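Local coordinates for protein proline dehydrogenase (Bradyrhizobium japonicum USDA 110, PDB 3HAZ) that probably oxidises proline to glutamate in two steps, using an FAD-dependent proline dehydrogenase domain and an NAD-dependent aldehyde dehydrogenase domain, at residues P971-L974 / A975-T979. Numbering follows the deposited sequence.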
loop_
_atom_site.group_PDB
_atom_site.type_symbol
_atom_site.label_atom_id
_atom_site.label_comp_id
_atom_site.label_asym_id
_atom_site.label_seq_id
_atom_site.Cartn_x
_atom_site.Cartn_y
_atom_site.Cartn_z
ATOM N N PRO A 971 17.422 3.926 -24.154
ATOM C CA PRO A 971 16.108 3.275 -24.165
ATOM C C PRO A 971 15.328 3.422 -25.471
ATOM O O PRO A 971 14.259 2.827 -25.584
ATOM C CB PRO A 971 15.358 3.977 -23.026
ATOM C CG PRO A 971 15.997 5.322 -22.921
ATOM C CD PRO A 971 17.441 5.151 -23.339
ATOM N N HIS A 972 15.842 4.178 -26.436
ATOM C CA HIS A 972 15.115 4.373 -27.691
ATOM C C HIS A 972 15.736 3.621 -28.862
ATOM O O HIS A 972 15.308 3.779 -30.002
ATOM C CB HIS A 972 15.015 5.862 -28.035
ATOM C CG HIS A 972 14.344 6.673 -26.975
ATOM N ND1 HIS A 972 12.976 6.715 -26.828
ATOM C CD2 HIS A 972 14.854 7.463 -26.001
ATOM C CE1 HIS A 972 12.669 7.498 -25.809
ATOM N NE2 HIS A 972 13.791 7.964 -25.289
ATOM N N TYR A 973 16.736 2.795 -28.573
ATOM C CA TYR A 973 17.526 2.143 -29.618
ATOM C C TYR A 973 16.836 0.948 -30.281
ATOM O O TYR A 973 16.738 0.881 -31.511
ATOM C CB TYR A 973 18.862 1.694 -29.032
ATOM C CG TYR A 973 19.954 1.398 -30.039
ATOM C CD1 TYR A 973 20.467 2.402 -30.857
ATOM C CD2 TYR A 973 20.504 0.124 -30.136
ATOM C CE1 TYR A 973 21.487 2.137 -31.761
ATOM C CE2 TYR A 973 21.521 -0.150 -31.033
ATOM C CZ TYR A 973 22.008 0.858 -31.841
ATOM O OH TYR A 973 23.018 0.580 -32.727
ATOM N N LEU A 974 16.375 0.002 -29.467
ATOM C CA LEU A 974 15.868 -1.267 -29.982
ATOM C C LEU A 974 14.648 -1.115 -30.886
ATOM O O LEU A 974 14.523 -1.816 -31.890
ATOM C CB LEU A 974 15.566 -2.238 -28.835
ATOM C CG LEU A 974 16.796 -2.746 -28.070
ATOM C CD1 LEU A 974 16.429 -3.843 -27.083
ATOM C CD2 LEU A 974 17.870 -3.233 -29.030
ATOM N N ALA A 975 13.754 -0.202 -30.522
ATOM C CA ALA A 975 12.513 0.003 -31.259
ATOM C C ALA A 975 12.772 0.282 -32.734
ATOM O O ALA A 975 11.998 -0.134 -33.593
ATOM C CB ALA A 975 11.703 1.142 -30.640
ATOM N N ARG A 976 13.853 1.000 -33.021
ATOM C CA ARG A 976 14.204 1.328 -34.402
ATOM C C ARG A 976 14.490 0.087 -35.256
ATOM O O ARG A 976 14.350 0.130 -36.482
ATOM C CB ARG A 976 15.403 2.272 -34.435
ATOM C CG ARG A 976 15.581 2.988 -35.755
ATOM C CD ARG A 976 14.546 4.088 -35.917
ATOM N NE ARG A 976 14.774 4.826 -37.153
ATOM C CZ ARG A 976 14.108 4.609 -38.282
ATOM N NH1 ARG A 976 13.160 3.685 -38.330
ATOM N NH2 ARG A 976 14.384 5.323 -39.362
ATOM N N PHE A 977 14.891 -1.012 -34.614
ATOM C CA PHE A 977 15.212 -2.247 -35.335
ATOM C C PHE A 977 13.977 -3.101 -35.592
ATOM O O PHE A 977 14.063 -4.163 -36.217
ATOM C CB PHE A 977 16.240 -3.082 -34.568
ATOM C CG PHE A 977 17.601 -2.447 -34.473
ATOM C CD1 PHE A 977 17.877 -1.505 -33.490
ATOM C CD2 PHE A 977 18.609 -2.805 -35.351
ATOM C CE1 PHE A 977 19.140 -0.926 -33.388
ATOM C CE2 PHE A 977 19.872 -2.233 -35.259
ATOM C CZ PHE A 977 20.136 -1.290 -34.273
ATOM N N ALA A 978 12.831 -2.652 -35.094
ATOM C CA ALA A 978 11.605 -3.437 -35.206
ATOM C C ALA A 978 10.506 -2.679 -35.935
ATOM O O ALA A 978 10.640 -1.490 -36.215
ATOM C CB ALA A 978 11.123 -3.878 -33.827
ATOM N N THR A 979 9.419 -3.382 -36.243
ATOM C CA THR A 979 8.264 -2.762 -36.862
ATOM C C THR A 979 7.038 -3.030 -35.998
ATOM O O THR A 979 6.938 -4.084 -35.367
ATOM C CB THR A 979 8.048 -3.292 -38.311
ATOM O OG1 THR A 979 7.036 -2.522 -38.966
ATOM C CG2 THR A 979 7.638 -4.757 -38.306
HETATM O O HOH W 1 13.486 1.175 -27.846
#
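Two aromatic rings four residues apart, Y973 and F977, meet in an edge-to-face (T-shaped) stack, their centroids 5.0 Å apart and their planes at 63°. The rim of F977 does the touching: its CE1 stands over one face of the Y973 ring, off-centre, 3.4 Å from Y973 CE2. Both rings are buried, and with the apolar side chain of L974 they suit a site packed against A672, where alanine leaves room for bulky neighbours. The tyrosine comes into range because its CG lies anti to the backbone N (chi1 -162°). F977 also turns its edge to the main chain, with CD1 3.3 Å from Y973 O. The ring of Y621, from helix 604-629, meets that of Y973 with the two planes nearly parallel.

Beside the rings the backbone winds in a tight turn, held by successive i to i+3 hydrogen bonds. F977 N gives a bond of 2.9 Å to L974 O, and R976 N a longer one, 3.3 Å and bent to 136°, to Y973 O. A978 N to A975 O continues the series. A water bridges the start of the turn, donating to P971 O and accepting from A975 N at 3.0 Å. The small methyl of A975 adds little bulk beside this bridge.

Cutting Y973 back to an alanine here would probably leave the edge of F977 without the face it now meets and open a gap beside F977 and Y621.

The Y973 side chain lies about 6 Å from that of E760, a predicted active-site residue of the aldehyde dehydrogenase domain. A672 belongs to helix 664-675, while L974 also reaches helix 604-629 at Y621 and Q624. From here the chain enters strand 978-986, which runs antiparallel to strand 641-656.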